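Local coordinates for protein exopolygalacturonase (Yersinia enterocolitica, PDB 2UVF) that hydrolyses pectin-derived polygalacturonic acid as a family 28 exopolygalacturonase, probably releasing digalacturonic acid from chain ends, at residues A[39-44]-A[55-60]; A[66-71]-A[80-85]; A[111-116]-A[423-428]; A[127-132]-A[140-145]. All blocks are in the same frame, centred on the assembly; numbering follows the deposited sequence.

How the interactions relate
Interactions 1, 2 and 4 lie within the N-terminal fibronectin type III domain. Interaction 3 ties that domain to the parallel beta-helix of the glycoside hydrolase. Interactions 1, 2 and 3 close in that order along the chain, and interaction 4 is nested in the loop closed by interaction 3. Strand 53-58 joins interactions 1 and 3, centres about 8 Å apart, because it pairs with 39-42 and with 114-117. Strands 66-73 and 125-134 are neighbours in the second sheet, which links interactions 2 and 4, centres about 12 Å apart. W57 packs between the sheets, against Y69 and V130. Interactions 3 and 4 do not touch; their nearest atoms are about 7 Å apart.

Interaction 1 of 4, residues A[39-44]-A[55-60]; sequences QQLQVP and LVWKAP
Q39 O accepts the N-H of K58 at 3.0 Å from K58 N, nearly along the C=O axis. A water adds a second link at this end: it accepts from Q39 N and donates to K58 O. Q40 breaks the extended run with positive phi and psi. Its side chain runs beside that of K58, pointing the same way, with NE2 3.4 Å from K58 CD. The lysine chain bends at chi3 and chi4, so its ammonium end leads away. The CA-H of W57 points almost straight at Q40 O, a C-H...O contact.

L41 has CG anti to the backbone N (chi1 173°). This brings CD1 to 3.7 Å from L55 CB and 3.9 Å from W57 CE3. These side chains lie on the inner side of the first beta hairpin of the fibronectin type III domain, strands 39-42 and 53-58, where L41 and L55 also meet I146.

Q42 forms the regular antiparallel, hydrogen-bonded pair with V56. Q42 N gives to V56 O at 2.8 Å, and V56 N returns a straighter bond to Q42 O at 2.9 Å (167°). The Q42 side chain has CG in the crowded position between the backbone N and the carbonyl carbon (chi1 68°). It then crosses that of V56 obliquely, its CG against V56 CG2, and NE2 turns back to grip Q40 O, in the amide plane and almost straight. V43 points away from 55-60. P44 meets V56 tip to tip, CG to CG1 at 3.5 Å, on the side where M392 and F394 of the beta-helix pack.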
loop_
_atom_site.group_PDB
_atom_site.type_symbol
_atom_site.label_atom_id
_atom_site.label_comp_id
_atom_site.label_asym_id
_atom_site.label_seq_id
_atom_site.Cartn_x
_atom_site.Cartn_y
_atom_site.Cartn_z
ATOM N N GLN A 39 3.157 -18.394 -15.470
ATOM C CA GLN A 39 3.354 -19.096 -14.205
ATOM C C GLN A 39 2.415 -18.597 -13.124
ATOM O O GLN A 39 2.171 -17.395 -12.998
ATOM C CB GLN A 39 4.806 -18.975 -13.725
ATOM C CG GLN A 39 5.814 -19.664 -14.618
ATOM C CD GLN A 39 7.256 -19.458 -14.165
ATOM O OE1 GLN A 39 7.524 -18.905 -13.080
ATOM N NE2 GLN A 39 8.202 -19.908 -15.000
ATOM N N GLN A 40 1.880 -19.549 -12.369
ATOM C CA GLN A 40 1.175 -19.310 -11.105
ATOM C C GLN A 40 -0.154 -18.564 -11.202
ATOM O O GLN A 40 -0.411 -17.653 -10.416
ATOM C CB GLN A 40 2.113 -18.671 -10.066
ATOM C CG GLN A 40 3.417 -19.444 -9.893
ATOM C CD GLN A 40 4.354 -18.842 -8.865
ATOM O OE1 GLN A 40 3.920 -18.307 -7.837
ATOM N NE2 GLN A 40 5.650 -18.938 -9.132
ATOM N N LEU A 41 -1.011 -18.971 -12.139
ATOM C CA LEU A 41 -2.386 -18.495 -12.143
ATOM C C LEU A 41 -2.942 -18.869 -10.779
ATOM O O LEU A 41 -2.636 -19.944 -10.268
ATOM C CB LEU A 41 -3.211 -19.135 -13.268
ATOM C CG LEU A 41 -4.722 -18.839 -13.282
ATOM C CD1 LEU A 41 -4.998 -17.356 -13.529
ATOM C CD2 LEU A 41 -5.474 -19.695 -14.296
ATOM N N GLN A 42 -3.727 -17.982 -10.174
ATOM C CA GLN A 42 -4.249 -18.224 -8.832
ATOM C C GLN A 42 -5.413 -17.308 -8.523
ATOM O O GLN A 42 -5.601 -16.293 -9.180
ATOM C CB GLN A 42 -3.147 -18.015 -7.784
ATOM C CG GLN A 42 -2.719 -16.563 -7.653
ATOM C CD GLN A 42 -1.398 -16.392 -6.972
ATOM O OE1 GLN A 42 -1.350 -16.038 -5.798
ATOM N NE2 GLN A 42 -0.308 -16.629 -7.701
ATOM N N VAL A 43 -6.202 -17.689 -7.531
ATOM C CA VAL A 43 -7.175 -16.790 -6.927
ATOM C C VAL A 43 -6.477 -16.187 -5.708
ATOM O O VAL A 43 -5.989 -16.937 -4.854
ATOM C CB VAL A 43 -8.473 -17.522 -6.490
ATOM C CG1 VAL A 43 -9.522 -16.528 -5.997
ATOM C CG2 VAL A 43 -9.033 -18.349 -7.640
ATOM N N PRO A 44 -6.354 -14.842 -5.661
ATOM C CA PRO A 44 -5.891 -14.190 -4.436
ATOM C C PRO A 44 -6.844 -14.490 -3.279
ATOM O O PRO A 44 -8.043 -14.697 -3.498
ATOM C CB PRO A 44 -5.922 -12.689 -4.796
ATOM C CG PRO A 44 -5.841 -12.660 -6.292
ATOM C CD PRO A 44 -6.599 -13.874 -6.745
ATOM N N LEU A 55 -8.776 -13.630 -10.730
ATOM C CA LEU A 55 -7.552 -14.364 -11.067
ATOM C C LEU A 55 -6.337 -13.446 -11.186
ATOM O O LEU A 55 -6.440 -12.325 -11.682
ATOM C CB LEU A 55 -7.721 -15.115 -12.395
ATOM C CG LEU A 55 -8.882 -16.100 -12.599
ATOM C CD1 LEU A 55 -9.138 -16.300 -14.104
ATOM C CD2 LEU A 55 -8.630 -17.421 -11.887
ATOM N N VAL A 56 -5.186 -13.930 -10.726
ATOM C CA VAL A 56 -3.911 -13.253 -10.935
ATOM C C VAL A 56 -2.854 -14.272 -11.314
ATOM O O VAL A 56 -3.043 -15.467 -11.116
ATOM C CB VAL A 56 -3.432 -12.422 -9.697
ATOM C CG1 VAL A 56 -4.472 -11.385 -9.275
ATOM C CG2 VAL A 56 -3.047 -13.316 -8.551
ATOM N N TRP A 57 -1.733 -13.798 -11.845
ATOM C CA TRP A 57 -0.670 -14.668 -12.321
ATOM C C TRP A 57 0.583 -13.853 -12.378
ATOM O O TRP A 57 0.507 -12.621 -12.436
ATOM C CB TRP A 57 -0.982 -15.227 -13.738
ATOM C CG TRP A 57 -1.239 -14.162 -14.764
ATOM C CD1 TRP A 57 -0.307 -13.534 -15.553
ATOM C CD2 TRP A 57 -2.512 -13.581 -15.103
ATOM N NE1 TRP A 57 -0.925 -12.591 -16.351
ATOM C CE2 TRP A 57 -2.275 -12.609 -16.106
ATOM C CE3 TRP A 57 -3.829 -13.785 -14.657
ATOM C CZ2 TRP A 57 -3.306 -11.839 -16.665
ATOM C CZ3 TRP A 57 -4.858 -13.013 -15.222
ATOM C CH2 TRP A 57 -4.587 -12.056 -16.214
ATOM N N LYS A 58 1.722 -14.537 -12.377
ATOM C CA LYS A 58 3.018 -13.911 -12.647
ATOM C C LYS A 58 3.281 -13.533 -14.119
ATOM O O LYS A 58 3.052 -14.323 -15.059
ATOM C CB LYS A 58 4.149 -14.795 -12.130
ATOM C CG LYS A 58 4.220 -14.838 -10.602
ATOM C CD LYS A 58 5.408 -15.673 -10.081
ATOM C CE LYS A 58 6.770 -15.037 -10.367
ATOM N NZ LYS A 58 6.909 -13.716 -9.711
ATOM N N ALA A 59 3.744 -12.305 -14.306
ATOM C CA ALA A 59 4.377 -11.880 -15.544
ATOM C C ALA A 59 5.870 -12.009 -15.287
ATOM O O ALA A 59 6.300 -11.801 -14.150
ATOM C CB ALA A 59 4.009 -10.435 -15.860
ATOM N N PRO A 60 6.670 -12.365 -16.322
ATOM C CA PRO A 60 8.118 -12.526 -16.153
ATOM C C PRO A 60 8.901 -11.212 -16.060
ATOM O O PRO A 60 8.334 -10.122 -16.218
ATOM C CB PRO A 60 8.535 -13.297 -17.419
ATOM C CG PRO A 60 7.529 -12.969 -18.436
ATOM C CD PRO A 60 6.240 -12.654 -17.711
HETATM O O HOH W 1 5.020 -16.006 -16.161
#

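Interaction 2 of 4, residues A[66-71]-A[80-85]; sequences IVDYQI and KASDNN
D68 holds the tight part of this contact with both carboxylate oxygens. OD2 accepts the hydroxyl of S82 at 2.7 Å from S82 OG, and OD1 accepts the backbone N-H of S82 at 3.2 Å from S82 N. Both bonds use syn lone pairs, so the carboxylate is gripped across its open end. OD1 takes a further bond from Y69 N, which comes from above the carboxylate plane. Three bonds therefore fix the rotation of this buried acid. Its place at the N-terminal end of helix 81-88 would probably stabilise the negative charge.

A81 N closes the join with a nearly straight bond to Y69 O, 2.8 Å (174°). This is where the antiparallel strand 76-80 leaves strand 66-73 of the fibronectin type III sheet and turns into the helix, with K80 as the N-cap residue. D68 itself lies in a classic beta bulge, since V67 and D68 both face Q133. On the inner side, A81 CB packs on Y69 CB at 4.1 Å and near I71 CD1.

The K80 side is looser and nearer solvent: K80 and Q70 are partly exposed, whereas D68 and A81 are buried. The K80 side chain runs beside that of Q70 in the same direction, yet K80 CD stays 4.2 Å from Q70 NE2, which bonds to Q133 instead. K80 NZ is 4.9 Å from D68 OD2, too far for a salt bridge.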
loop_
_atom_site.group_PDB
_atom_site.type_symbol
_atom_site.label_atom_id
_atom_site.label_comp_id
_atom_site.label_asym_id
_atom_site.label_seq_id
_atom_site.Cartn_x
_atom_site.Cartn_y
_atom_site.Cartn_z
ATOM N N ILE A 66 5.510 -9.420 -24.787
ATOM C CA ILE A 66 4.170 -9.726 -24.286
ATOM C C ILE A 66 3.370 -8.430 -24.229
ATOM O O ILE A 66 3.757 -7.494 -23.540
ATOM C CB ILE A 66 4.225 -10.409 -22.877
ATOM C CG1 ILE A 66 5.220 -11.580 -22.892
ATOM C CG2 ILE A 66 2.825 -10.873 -22.432
ATOM C CD1 ILE A 66 5.771 -11.997 -21.531
ATOM N N VAL A 67 2.262 -8.372 -24.957
ATOM C CA VAL A 67 1.463 -7.146 -25.019
ATOM C C VAL A 67 0.125 -7.256 -24.273
ATOM O O VAL A 67 -0.562 -6.255 -24.090
ATOM C CB VAL A 67 1.253 -6.643 -26.492
ATOM C CG1 VAL A 67 2.573 -6.263 -27.125
ATOM C CG2 VAL A 67 0.514 -7.688 -27.348
ATOM N N ASP A 68 -0.205 -8.466 -23.816
ATOM C CA ASP A 68 -1.493 -8.773 -23.191
ATOM C C ASP A 68 -1.523 -10.224 -22.697
ATOM O O ASP A 68 -0.577 -10.976 -22.916
ATOM C CB ASP A 68 -2.636 -8.539 -24.185
ATOM C CG ASP A 68 -3.861 -7.916 -23.543
ATOM O OD1 ASP A 68 -4.071 -8.061 -22.319
ATOM O OD2 ASP A 68 -4.629 -7.276 -24.276
ATOM N N TYR A 69 -2.611 -10.597 -22.022
ATOM C CA TYR A 69 -2.871 -11.981 -21.591
ATOM C C TYR A 69 -4.336 -12.313 -21.858
ATOM O O TYR A 69 -5.192 -11.422 -21.778
ATOM C CB TYR A 69 -2.582 -12.155 -20.098
ATOM C CG TYR A 69 -1.116 -12.208 -19.754
ATOM C CD1 TYR A 69 -0.428 -13.427 -19.708
ATOM C CD2 TYR A 69 -0.408 -11.038 -19.462
ATOM C CE1 TYR A 69 0.930 -13.477 -19.393
ATOM C CE2 TYR A 69 0.945 -11.080 -19.143
ATOM C CZ TYR A 69 1.612 -12.291 -19.113
ATOM O OH TYR A 69 2.951 -12.301 -18.782
ATOM N N GLN A 70 -4.620 -13.580 -22.178
ATOM C CA GLN A 70 -5.983 -14.024 -22.502
ATOM C C GLN A 70 -6.418 -15.121 -21.553
ATOM O O GLN A 70 -5.631 -16.008 -21.229
ATOM C CB GLN A 70 -6.065 -14.566 -23.929
ATOM C CG GLN A 70 -5.736 -13.578 -25.034
ATOM C CD GLN A 70 -6.128 -14.106 -26.415
ATOM O OE1 GLN A 70 -6.487 -15.285 -26.571
ATOM N NE2 GLN A 70 -6.051 -13.244 -27.423
ATOM N N ILE A 71 -7.685 -15.083 -21.150
ATOM C CA ILE A 71 -8.187 -15.935 -20.066
ATOM C C ILE A 71 -9.313 -16.861 -20.537
ATOM O O ILE A 71 -10.285 -16.412 -21.122
ATOM C CB ILE A 71 -8.601 -15.084 -18.811
ATOM C CG1 ILE A 71 -7.358 -14.536 -18.099
ATOM C CG2 ILE A 71 -9.409 -15.906 -17.824
ATOM C CD1 ILE A 71 -6.807 -13.242 -18.679
ATOM N N LYS A 80 -9.697 -10.552 -22.667
ATOM C CA LYS A 80 -8.301 -10.096 -22.499
ATOM C C LYS A 80 -8.112 -9.356 -21.173
ATOM O O LYS A 80 -9.018 -8.643 -20.720
ATOM C CB LYS A 80 -7.876 -9.208 -23.675
ATOM C CG LYS A 80 -8.143 -9.827 -25.036
ATOM C CD LYS A 80 -7.099 -9.456 -26.057
ATOM C CE LYS A 80 -7.568 -8.324 -26.948
ATOM N NZ LYS A 80 -7.075 -8.459 -28.368
ATOM N N ALA A 81 -6.939 -9.529 -20.563
ATOM C CA ALA A 81 -6.586 -8.843 -19.306
ATOM C C ALA A 81 -6.803 -7.331 -19.379
ATOM O O ALA A 81 -7.436 -6.748 -18.491
ATOM C CB ALA A 81 -5.146 -9.162 -18.903
ATOM N N SER A 82 -6.307 -6.717 -20.462
ATOM C CA SER A 82 -6.436 -5.274 -20.723
ATOM C C SER A 82 -7.878 -4.758 -20.697
ATOM O O SER A 82 -8.173 -3.794 -19.981
ATOM C CB SER A 82 -5.794 -4.916 -22.064
ATOM O OG SER A 82 -6.414 -5.634 -23.126
ATOM N N ASP A 83 -8.763 -5.388 -21.478
ATOM C CA ASP A 83 -10.182 -4.995 -21.560
ATOM C C ASP A 83 -10.949 -5.307 -20.272
ATOM O O ASP A 83 -11.868 -4.584 -19.886
ATOM C CB ASP A 83 -10.889 -5.667 -22.764
ATOM C CG ASP A 83 -10.122 -5.499 -24.097
ATOM O OD1 ASP A 83 -9.657 -4.371 -24.421
ATOM O OD2 ASP A 83 -10.009 -6.511 -24.834
ATOM N N ASN A 84 -10.578 -6.401 -19.620
ATOM C CA ASN A 84 -11.137 -6.728 -18.318
ATOM C C ASN A 84 -10.800 -5.662 -17.286
ATOM O O ASN A 84 -11.690 -5.112 -16.635
ATOM C CB ASN A 84 -10.644 -8.074 -17.836
ATOM C CG ASN A 84 -11.324 -8.505 -16.558
ATOM O OD1 ASN A 84 -10.774 -8.356 -15.453
ATOM N ND2 ASN A 84 -12.521 -9.044 -16.697
ATOM N N ASN A 85 -9.516 -5.351 -17.160
ATOM C CA ASN A 85 -9.106 -4.197 -16.340
ATOM C C ASN A 85 -9.822 -2.863 -16.672
ATOM O O ASN A 85 -10.153 -2.111 -15.752
ATOM C CB ASN A 85 -7.584 -4.064 -16.329
ATOM C CG ASN A 85 -6.916 -5.013 -15.324
ATOM O OD1 ASN A 85 -6.468 -4.572 -14.264
ATOM N ND2 ASN A 85 -6.846 -6.317 -15.654
#

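Interaction 3 of 4, residues A[111-116]-A[423-428]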
loop_
_atom_site.group_PDB
_atom_site.type_symbol
_atom_site.label_atom_id
_atom_site.label_comp_id
_atom_site.label_asym_id
_atom_site.label_seq_id
_atom_site.Cartn_x
_atom_site.Cartn_y
_atom_site.Cartn_z
ATOM N N VAL A 111 2.315 -4.604 -18.251
ATOM C CA VAL A 111 1.325 -5.589 -18.654
ATOM C C VAL A 111 0.352 -5.861 -17.503
ATOM O O VAL A 111 0.697 -5.683 -16.331
ATOM C CB VAL A 111 2.006 -6.892 -19.173
ATOM C CG1 VAL A 111 2.791 -6.609 -20.487
ATOM C CG2 VAL A 111 2.925 -7.534 -18.092
ATOM N N MET A 112 -0.875 -6.253 -17.834
ATOM C CA MET A 112 -1.857 -6.654 -16.809
ATOM C C MET A 112 -1.608 -8.085 -16.316
ATOM O O MET A 112 -1.156 -8.943 -17.080
ATOM C CB MET A 112 -3.294 -6.467 -17.303
ATOM C CG MET A 112 -3.655 -5.018 -17.694
ATOM S SD MET A 112 -3.768 -3.821 -16.307
ATOM C CE MET A 112 -2.151 -3.079 -16.350
ATOM N N GLN A 113 -1.885 -8.317 -15.028
ATOM C CA GLN A 113 -1.632 -9.598 -14.343
ATOM C C GLN A 113 -2.885 -10.036 -13.571
ATOM O O GLN A 113 -2.827 -10.910 -12.716
ATOM C CB GLN A 113 -0.466 -9.460 -13.373
ATOM C CG GLN A 113 0.884 -9.183 -14.017
ATOM C CD GLN A 113 1.961 -8.887 -13.001
ATOM O OE1 GLN A 113 2.515 -7.788 -12.958
ATOM N NE2 GLN A 113 2.271 -9.872 -12.176
ATOM N N ASN A 114 -4.018 -9.412 -13.871
ATOM C CA ASN A 114 -5.275 -9.727 -13.197
ATOM C C ASN A 114 -6.441 -9.731 -14.173
ATOM O O ASN A 114 -6.423 -9.003 -15.165
ATOM C CB ASN A 114 -5.548 -8.765 -12.020
ATOM C CG ASN A 114 -5.969 -7.375 -12.476
ATOM O OD1 ASN A 114 -5.116 -6.517 -12.736
ATOM N ND2 ASN A 114 -7.292 -7.136 -12.555
ATOM N N PHE A 115 -7.443 -10.554 -13.881
ATOM C CA PHE A 115 -8.663 -10.658 -14.685
ATOM C C PHE A 115 -9.808 -11.062 -13.751
ATOM O O PHE A 115 -9.734 -12.090 -13.091
ATOM C CB PHE A 115 -8.459 -11.698 -15.808
ATOM C CG PHE A 115 -9.656 -11.899 -16.720
ATOM C CD1 PHE A 115 -9.718 -11.272 -17.957
ATOM C CD2 PHE A 115 -10.691 -12.761 -16.367
ATOM C CE1 PHE A 115 -10.811 -11.463 -18.810
ATOM C CE2 PHE A 115 -11.782 -12.959 -17.218
ATOM C CZ PHE A 115 -11.841 -12.304 -18.434
ATOM N N THR A 116 -10.856 -10.239 -13.695
ATOM C CA THR A 116 -12.032 -10.510 -12.844
ATOM C C THR A 116 -13.187 -11.236 -13.576
ATOM O O THR A 116 -13.838 -10.665 -14.462
ATOM C CB THR A 116 -12.564 -9.209 -12.195
ATOM O OG1 THR A 116 -11.488 -8.533 -11.558
ATOM C CG2 THR A 116 -13.627 -9.502 -11.166
ATOM N N GLY A 423 7.055 -11.193 2.300
ATOM C CA GLY A 423 6.170 -11.555 1.177
ATOM C C GLY A 423 5.144 -10.515 0.746
ATOM O O GLY A 423 3.992 -10.527 1.205
ATOM N N ALA A 424 5.549 -9.618 -0.155
ATOM C CA ALA A 424 4.626 -8.591 -0.683
ATOM C C ALA A 424 4.627 -8.566 -2.219
ATOM O O ALA A 424 5.663 -8.622 -2.843
ATOM C CB ALA A 424 4.997 -7.241 -0.142
ATOM N N TRP A 425 3.466 -8.465 -2.831
ATOM C CA TRP A 425 3.440 -8.416 -4.283
ATOM C C TRP A 425 2.583 -7.227 -4.696
ATOM O O TRP A 425 1.396 -7.156 -4.410
ATOM C CB TRP A 425 3.015 -9.781 -4.834
ATOM C CG TRP A 425 2.986 -9.980 -6.313
ATOM C CD1 TRP A 425 3.701 -9.322 -7.271
ATOM C CD2 TRP A 425 2.176 -10.936 -6.998
ATOM N NE1 TRP A 425 3.370 -9.800 -8.529
ATOM C CE2 TRP A 425 2.446 -10.806 -8.381
ATOM C CE3 TRP A 425 1.247 -11.902 -6.573
ATOM C CZ2 TRP A 425 1.822 -11.607 -9.340
ATOM C CZ3 TRP A 425 0.625 -12.700 -7.532
ATOM C CH2 TRP A 425 0.921 -12.548 -8.901
ATOM N N LEU A 426 3.224 -6.237 -5.289
ATOM C CA LEU A 426 2.521 -4.968 -5.551
ATOM C C LEU A 426 2.491 -4.726 -7.051
ATOM O O LEU A 426 3.504 -4.386 -7.627
ATOM C CB LEU A 426 3.202 -3.797 -4.806
ATOM C CG LEU A 426 3.499 -3.854 -3.283
ATOM C CD1 LEU A 426 2.313 -4.392 -2.467
ATOM C CD2 LEU A 426 4.756 -4.647 -2.977
ATOM N N PHE A 427 1.330 -4.925 -7.677
ATOM C CA PHE A 427 1.228 -4.866 -9.135
ATOM C C PHE A 427 -0.033 -4.158 -9.660
ATOM O O PHE A 427 -1.044 -4.115 -8.986
ATOM C CB PHE A 427 1.409 -6.274 -9.760
ATOM C CG PHE A 427 0.338 -7.285 -9.371
ATOM C CD1 PHE A 427 -0.762 -7.509 -10.202
ATOM C CD2 PHE A 427 0.448 -8.034 -8.197
ATOM C CE1 PHE A 427 -1.757 -8.452 -9.874
ATOM C CE2 PHE A 427 -0.541 -8.977 -7.841
ATOM C CZ PHE A 427 -1.643 -9.184 -8.681
ATOM N N ASN A 428 0.052 -3.623 -10.875
ATOM C CA ASN A 428 -1.078 -2.976 -11.557
ATOM C C ASN A 428 -1.742 -1.847 -10.756
ATOM O O ASN A 428 -2.969 -1.687 -10.772
ATOM C CB ASN A 428 -2.119 -4.015 -12.027
ATOM C CG ASN A 428 -1.530 -5.059 -12.979
ATOM O OD1 ASN A 428 -0.448 -4.861 -13.562
ATOM N ND2 ASN A 428 -2.241 -6.162 -13.149
#
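Q113 lies over the aromatic side of strand 421-427. Its CB sits 3.7 Å from F427 CD1. CG is anti to the carbonyl carbon (chi1 -66°) and the chain is extended, so the amide, with NE2, passes above one face of the F427 ring, the two planes 26° apart. Q113 NE2 also meets the edge of the W425 indole, 3.4 Å from W425 CZ2. N114 CB approaches the F427 ring at its rim. N428 fills the other end of the contact: its side chain slides past that of N114 in the opposite direction, and M112 CE reaches to within 4.0 Å of N428 CG.

W425 and F427 support each other. F427 CE2 lies 3.4 Å above the plane of the indole, over its centre. The F427 ring also meets F394 with the planes nearly parallel.

The contact joins the fibronectin type III domain to a flank of the parallel beta-helix. Its chemistry is that of a polar amide laid over the face of F427 and against the edge of W425. Q113 NE2 bonds to E454 OE2 of the beta-helix, which also holds W425 NE1, and to W57 O of the fibronectin domain. This satisfies a buried polar group and would be expected to fix the amide between the domains.

Interaction 4 of 4, residues A[127-132]-A[140-145]; sequences QFTVKA and SVASKP
This is a strand-to-loop contact: an irregular run, 140-145, lies roughly antiparallel along the side of strand 125-134 that strand 146-149 goes on to pair with. It sits in the fibronectin type III domain. Serine hydroxyls take over part of the work of backbone carbonyls. S143 OG, in the crowded position between its N and carbonyl carbon (chi1 56°), accepts V130 N at 2.9 Å in a fairly straight bond (163°). S143 N returns a bond to V130 O at 3.1 Å, from above the carbonyl plane. S140 repeats the pattern at the other end. Its N gives to A132 O at 2.9 Å, while its OG accepts only a weak bond from A132 N and donates to V141 O.

Between these grips the K131 chain is extended and passes S140 O, with CD 3.2 Å away, and its CE comes to 4.0 Å from A142 CB. Past S143, T129 CG2 rests 3.7 Å from P145 CA.

Strand 66-73 pairs with the other edge of 125-134, through F72 to T129 and Q70 to K131. Beyond P145, strand 146-149 takes up regular pairing as F128 bonds to I146, and F128 and V130 pack inward on strand 53-58.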
loop_
_atom_site.group_PDB
_atom_site.type_symbol
_atom_site.label_atom_id
_atom_site.label_comp_id
_atom_site.label_asym_id
_atom_site.label_seq_id
_atom_site.Cartn_x
_atom_site.Cartn_y
_atom_site.Cartn_z
ATOM N N GLN A 127 -12.889 -24.233 -14.143
ATOM C CA GLN A 127 -11.462 -24.362 -14.475
ATOM C C GLN A 127 -11.016 -23.118 -15.247
ATOM O O GLN A 127 -11.829 -22.477 -15.916
ATOM C CB GLN A 127 -11.202 -25.660 -15.258
ATOM C CG GLN A 127 -9.733 -26.024 -15.509
ATOM C CD GLN A 127 -9.284 -25.773 -16.958
ATOM O OE1 GLN A 127 -8.201 -26.204 -17.364
ATOM N NE2 GLN A 127 -10.117 -25.086 -17.740
ATOM N N PHE A 128 -9.736 -22.766 -15.123
ATOM C CA PHE A 128 -9.197 -21.530 -15.695
ATOM C C PHE A 128 -7.764 -21.736 -16.217
ATOM O O PHE A 128 -6.921 -22.353 -15.538
ATOM C CB PHE A 128 -9.191 -20.394 -14.647
ATOM C CG PHE A 128 -10.561 -19.957 -14.164
ATOM C CD1 PHE A 128 -11.438 -19.273 -15.009
ATOM C CD2 PHE A 128 -10.944 -20.176 -12.837
ATOM C CE1 PHE A 128 -12.704 -18.848 -14.555
ATOM C CE2 PHE A 128 -12.191 -19.756 -12.370
ATOM C CZ PHE A 128 -13.074 -19.093 -13.224
ATOM N N THR A 129 -7.499 -21.240 -17.426
ATOM C CA THR A 129 -6.119 -21.076 -17.903
ATOM C C THR A 129 -5.865 -19.656 -18.431
ATOM O O THR A 129 -6.808 -18.928 -18.749
ATOM C CB THR A 129 -5.688 -22.131 -18.978
ATOM O OG1 THR A 129 -6.569 -22.085 -20.107
ATOM C CG2 THR A 129 -5.646 -23.537 -18.393
ATOM N N VAL A 130 -4.584 -19.288 -18.517
ATOM C CA VAL A 130 -4.135 -17.983 -19.040
ATOM C C VAL A 130 -2.978 -18.132 -20.053
ATOM O O VAL A 130 -2.024 -18.884 -19.825
ATOM C CB VAL A 130 -3.747 -16.985 -17.870
ATOM C CG1 VAL A 130 -2.558 -17.491 -17.048
ATOM C CG2 VAL A 130 -3.479 -15.585 -18.398
ATOM N N LYS A 131 -3.085 -17.420 -21.176
ATOM C CA LYS A 131 -2.016 -17.368 -22.185
ATOM C C LYS A 131 -1.524 -15.935 -22.367
ATOM O O LYS A 131 -2.344 -15.004 -22.434
ATOM C CB LYS A 131 -2.514 -17.869 -23.555
ATOM C CG LYS A 131 -3.182 -19.221 -23.571
ATOM C CD LYS A 131 -3.353 -19.692 -25.010
ATOM C CE LYS A 131 -4.064 -21.044 -25.082
ATOM N NZ LYS A 131 -3.751 -21.797 -26.343
ATOM N N ALA A 132 -0.202 -15.774 -22.440
ATOM C CA ALA A 132 0.428 -14.546 -22.924
ATOM C C ALA A 132 0.079 -14.287 -24.386
ATOM O O ALA A 132 0.106 -15.200 -25.218
ATOM C CB ALA A 132 1.934 -14.610 -22.760
ATOM N N SER A 140 0.973 -17.777 -26.219
ATOM C CA SER A 140 1.844 -18.806 -25.638
ATOM C C SER A 140 1.018 -20.031 -25.258
ATOM O O SER A 140 -0.211 -19.955 -25.163
ATOM C CB SER A 140 2.576 -18.279 -24.402
ATOM O OG SER A 140 1.742 -18.321 -23.254
ATOM N N VAL A 141 1.694 -21.151 -25.020
ATOM C CA VAL A 141 1.024 -22.324 -24.465
ATOM C C VAL A 141 0.298 -21.944 -23.160
ATOM O O VAL A 141 0.777 -21.085 -22.395
ATOM C CB VAL A 141 1.989 -23.550 -24.283
ATOM C CG1 VAL A 141 2.614 -23.937 -25.615
ATOM C CG2 VAL A 141 3.079 -23.277 -23.256
ATOM N N ALA A 142 -0.872 -22.548 -22.941
ATOM C CA ALA A 142 -1.684 -22.277 -21.758
ATOM C C ALA A 142 -0.915 -22.558 -20.465
ATOM O O ALA A 142 -0.016 -23.413 -20.431
ATOM C CB ALA A 142 -2.974 -23.087 -21.798
ATOM N N SER A 143 -1.263 -21.820 -19.413
ATOM C CA SER A 143 -0.716 -22.040 -18.076
ATOM C C SER A 143 -1.143 -23.429 -17.587
ATOM O O SER A 143 -1.886 -24.124 -18.286
ATOM C CB SER A 143 -1.242 -20.968 -17.121
ATOM O OG SER A 143 -2.661 -20.957 -17.129
ATOM N N LYS A 144 -0.671 -23.838 -16.410
ATOM C CA LYS A 144 -1.274 -24.975 -15.714
ATOM C C LYS A 144 -2.676 -24.530 -15.280
ATOM O O LYS A 144 -2.866 -23.370 -14.890
ATOM C CB LYS A 144 -0.435 -25.420 -14.514
ATOM C CG LYS A 144 0.942 -25.967 -14.875
ATOM C CD LYS A 144 1.260 -27.254 -14.091
ATOM C CE LYS A 144 2.751 -27.582 -14.099
ATOM N NZ LYS A 144 3.559 -26.547 -13.376
ATOM N N PRO A 145 -3.673 -25.429 -15.384
ATOM C CA PRO A 145 -5.011 -24.992 -15.006
ATOM C C PRO A 145 -5.196 -24.798 -13.497
ATOM O O PRO A 145 -4.418 -25.321 -12.689
ATOM C CB PRO A 145 -5.905 -26.138 -15.501
ATOM C CG PRO A 145 -5.033 -27.312 -15.570
ATOM C CD PRO A 145 -3.653 -26.825 -15.864
#